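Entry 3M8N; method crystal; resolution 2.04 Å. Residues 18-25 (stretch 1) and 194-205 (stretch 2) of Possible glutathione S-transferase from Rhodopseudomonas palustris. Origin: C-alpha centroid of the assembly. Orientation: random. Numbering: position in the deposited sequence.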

# COMPACT_ATOMS: atom_id res chain seq x y z
N VAL A 18 -1.05 3.07 13.56
CA VAL A 18 0.09 3.83 13.91
C VAL A 18 0.19 3.96 15.42
O VAL A 18 1.26 3.83 15.97
CB VAL A 18 0.04 5.20 13.32
CG1 VAL A 18 1.22 5.88 13.76
CG2 VAL A 18 -0.02 5.14 11.76
N ARG A 19 -0.90 4.23 16.10
CA ARG A 19 -0.89 4.17 17.57
C ARG A 19 -0.44 2.82 18.15
O ARG A 19 0.23 2.78 19.13
CB ARG A 19 -2.26 4.44 18.10
CG ARG A 19 -2.75 5.91 18.11
CD ARG A 19 -4.06 5.89 18.95
NE ARG A 19 -5.07 6.25 18.02
CZ ARG A 19 -6.16 5.62 17.65
NH1 ARG A 19 -6.62 4.54 18.20
NH2 ARG A 19 -6.81 6.21 16.67
N LEU A 20 -0.81 1.73 17.54
CA LEU A 20 -0.46 0.40 17.99
C LEU A 20 1.04 0.20 17.86
O LEU A 20 1.69 -0.23 18.83
CB LEU A 20 -1.20 -0.66 17.18
CG LEU A 20 -0.98 -2.12 17.55
CD1 LEU A 20 -1.20 -2.31 19.08
CD2 LEU A 20 -1.85 -3.02 16.75
N ALA A 21 1.59 0.54 16.69
CA ALA A 21 3.04 0.52 16.48
C ALA A 21 3.78 1.37 17.50
O ALA A 21 4.72 0.90 18.08
CB ALA A 21 3.39 0.97 15.05
N LEU A 22 3.33 2.58 17.76
CA LEU A 22 3.93 3.43 18.75
C LEU A 22 3.88 2.84 20.19
O LEU A 22 4.85 3.00 20.93
CB LEU A 22 3.33 4.82 18.72
CG LEU A 22 3.63 5.62 17.43
CD1 LEU A 22 2.80 6.82 17.23
CD2 LEU A 22 5.09 5.99 17.38
N ALA A 23 2.78 2.17 20.56
CA ALA A 23 2.67 1.48 21.84
C ALA A 23 3.64 0.34 21.85
O ALA A 23 4.36 0.20 22.82
CB ALA A 23 1.30 0.96 22.06
N LEU A 24 3.70 -0.45 20.78
CA LEU A 24 4.56 -1.62 20.78
C LEU A 24 6.03 -1.27 20.84
O LEU A 24 6.79 -1.99 21.44
CB LEU A 24 4.25 -2.55 19.63
CG LEU A 24 2.87 -3.11 19.62
CD1 LEU A 24 2.73 -3.89 18.37
CD2 LEU A 24 2.72 -3.99 20.76
N LEU A 25 6.41 -0.17 20.22
CA LEU A 25 7.76 0.37 20.19
C LEU A 25 8.10 1.13 21.47
O LEU A 25 9.23 1.55 21.70
CB LEU A 25 7.95 1.30 18.98
CG LEU A 25 7.93 0.55 17.68
CD1 LEU A 25 8.08 1.52 16.52
CD2 LEU A 25 8.97 -0.48 17.69
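Stretch 2, residues 194-205: QTPGFITMDWTP

Stretch 1 is part of a helix that begins earlier in the chain. Backbone hydrogen bonds such as Ala-23 N to Arg-19 O, 3.0 Å, and Leu-24 N to Leu-20 O, 2.8 Å, hold its turns. Stretch 2 has no regular helix or strand. Near its start is a type II beta turn from Thr-195 to Phe-198, closed by a hydrogen bond from Phe-198 N to Thr-195 O at 3.2 Å. Thr-195, Pro-196, Phe-198 and Ile-199 have extended backbone angles; Gly-197 does not.

The two stretches run in opposite senses. Gly-197 lies by Leu-24, with their CA atoms 5.1 Å apart, and the later Ile-199 lies by the earlier Leu-20, with their CA atoms 6.1 Å apart. Together they bury 455 Å². Much of the contact is made by methyl groups, against side chains and backbone alike. No clear direct hydrogen bond joins them.

Val-18 does not reach stretch 2. Arg-19 is the first residue to touch it, and it gives up the largest area, 87 Å². Its CA-to-CB bond points toward stretch 2, and its long side chain extends to the later part of that segment. Arg-19 NH1 comes to 3.4 Å from Met-201 O. A water makes the polar link: it accepts from Arg-19 NH1 at 2.9 Å and donates to Thr-200 O at 3.1 Å and to Trp-203 O at 2.7 Å. One water thus ties the guanidinium to two backbone carbonyls of the loop. Farther back along the side chain, Arg-19 CD lies 4.3 Å from Pro-205 CG. The backbone of Arg-19 also takes part, since Arg-19 O is 3.6 Å from Ile-199 CD1.

The CA-to-CB bond of Leu-20 points sideways to stretch 2, but the end of the side chain comes nearer. Leu-20 CD1 sits 3.8 Å from Phe-198 CD1 and 3.9 Å from Ile-199 CG1. Leu-20 CD1 is also 3.6 Å from Ile-199 O, so it packs against backbone as well as side chains.

Ala-21 points away, and Leu-22 makes no contact. One turn after Arg-19, Ala-23 points toward stretch 2. Its side chain is a single methyl, and the loop lies close to it: Ala-23 CB is 3.5 Å from Gly-197 O and 3.8 Å from Ile-199 CG1.

Leu-24 lies against the beta turn. Its CA-to-CB bond is sideways, but the end of the side chain comes nearer. Leu-24 CD2 is 3.5 Å from Pro-196 O, 3.6 Å from Gly-197 C, 3.7 Å from Phe-198 N and 4.0 Å from Thr-195 CG2. One methyl therefore meets all four residues of the turn. Gly-197 has phi 85° and psi 8°. A CB there would be jammed against the carbonyl O of the preceding residue, which by itself calls for glycine. An ideal CB on Gly-197 would also lie 3.6 Å from Ala-23 O.

Leu-25 makes no contact with stretch 2.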

# COMPACT_ATOMS: atom_id res chain seq x y z
N GLN A 194 -1.56 -10.58 22.25
CA GLN A 194 -0.87 -11.02 23.45
C GLN A 194 0.55 -10.56 23.47
O GLN A 194 1.27 -10.92 24.42
CB GLN A 194 -0.83 -12.54 23.68
CG GLN A 194 -1.94 -13.32 23.11
CD GLN A 194 -3.09 -13.67 24.03
OE1 GLN A 194 -3.92 -12.83 24.35
NE2 GLN A 194 -3.22 -14.97 24.33
N THR A 195 0.95 -9.79 22.43
CA THR A 195 2.23 -9.12 22.35
C THR A 195 2.28 -8.11 23.43
O THR A 195 1.32 -7.42 23.67
CB THR A 195 2.43 -8.35 21.01
OG1 THR A 195 2.23 -9.24 19.92
CG2 THR A 195 3.81 -7.80 20.85
N PRO A 196 3.43 -8.02 24.11
CA PRO A 196 3.54 -7.09 25.20
C PRO A 196 3.42 -5.69 24.70
O PRO A 196 3.99 -5.36 23.68
CB PRO A 196 4.96 -7.32 25.72
CG PRO A 196 5.26 -8.72 25.33
CD PRO A 196 4.58 -8.93 24.03
N GLY A 197 2.69 -4.86 25.42
CA GLY A 197 2.48 -3.50 25.02
C GLY A 197 1.35 -3.29 24.06
O GLY A 197 1.18 -2.20 23.58
N PHE A 198 0.55 -4.32 23.80
CA PHE A 198 -0.55 -4.21 22.91
C PHE A 198 -1.54 -3.25 23.52
O PHE A 198 -1.68 -3.21 24.75
CB PHE A 198 -1.19 -5.57 22.66
CG PHE A 198 -2.46 -5.51 21.83
CD1 PHE A 198 -2.43 -5.58 20.45
CD2 PHE A 198 -3.69 -5.35 22.43
CE1 PHE A 198 -3.60 -5.51 19.70
CE2 PHE A 198 -4.83 -5.29 21.67
CZ PHE A 198 -4.78 -5.38 20.30
N ILE A 199 -2.18 -2.43 22.66
CA ILE A 199 -3.31 -1.54 23.01
C ILE A 199 -4.49 -1.75 22.08
O ILE A 199 -4.33 -2.15 20.94
CB ILE A 199 -2.94 -0.10 23.06
CG1 ILE A 199 -2.39 0.36 21.69
CG2 ILE A 199 -1.97 0.13 24.21
CD1 ILE A 199 -2.39 1.82 21.45
N THR A 200 -5.68 -1.52 22.59
CA THR A 200 -6.86 -1.68 21.79
C THR A 200 -7.14 -0.37 21.09
O THR A 200 -6.52 0.62 21.41
CB THR A 200 -8.05 -2.01 22.64
OG1 THR A 200 -8.29 -0.90 23.50
CG2 THR A 200 -7.81 -3.24 23.45
N MSE A 201 -8.08 -0.36 20.16
CA MSE A 201 -8.46 0.84 19.47
C MSE A 201 -9.12 1.90 20.35
O MSE A 201 -9.10 3.07 20.01
CB MSE A 201 -9.29 0.46 18.28
CG MSE A 201 -9.81 1.62 17.50
SE MSE A 201 -10.76 0.97 15.97
CE MSE A 201 -9.54 1.11 14.60
N ASP A 202 -9.66 1.54 21.51
CA ASP A 202 -10.25 2.55 22.36
C ASP A 202 -9.36 3.13 23.45
O ASP A 202 -9.70 4.12 24.07
CB ASP A 202 -11.64 2.14 22.86
CG ASP A 202 -11.68 0.76 23.43
OD1 ASP A 202 -10.75 -0.04 23.20
OD2 ASP A 202 -12.65 0.46 24.14
N TRP A 203 -8.19 2.55 23.64
CA TRP A 203 -7.19 3.11 24.52
C TRP A 203 -6.77 4.50 24.08
O TRP A 203 -6.54 4.73 22.89
CB TRP A 203 -6.00 2.18 24.48
CG TRP A 203 -4.91 2.54 25.40
CD1 TRP A 203 -4.75 2.10 26.67
CD2 TRP A 203 -3.81 3.42 25.13
NE1 TRP A 203 -3.62 2.63 27.21
CE2 TRP A 203 -3.02 3.46 26.29
CE3 TRP A 203 -3.42 4.19 24.01
CZ2 TRP A 203 -1.85 4.24 26.39
CZ3 TRP A 203 -2.25 4.96 24.11
CH2 TRP A 203 -1.48 4.98 25.29
N THR A 204 -6.65 5.41 25.05
CA THR A 204 -6.30 6.83 24.77
C THR A 204 -4.89 7.26 25.17
O THR A 204 -4.39 6.87 26.22
CB THR A 204 -7.20 7.82 25.50
OG1 THR A 204 -7.15 7.51 26.89
CG2 THR A 204 -8.65 7.75 25.00
N PRO A 205 -4.24 8.08 24.32
CA PRO A 205 -2.86 8.53 24.60
C PRO A 205 -2.86 9.67 25.61
O PRO A 205 -3.31 10.76 25.28
CB PRO A 205 -2.35 9.04 23.23
CG PRO A 205 -3.47 8.67 22.19
CD PRO A 205 -4.73 8.56 23.00
O HOH W 1 -5.63 3.45 20.66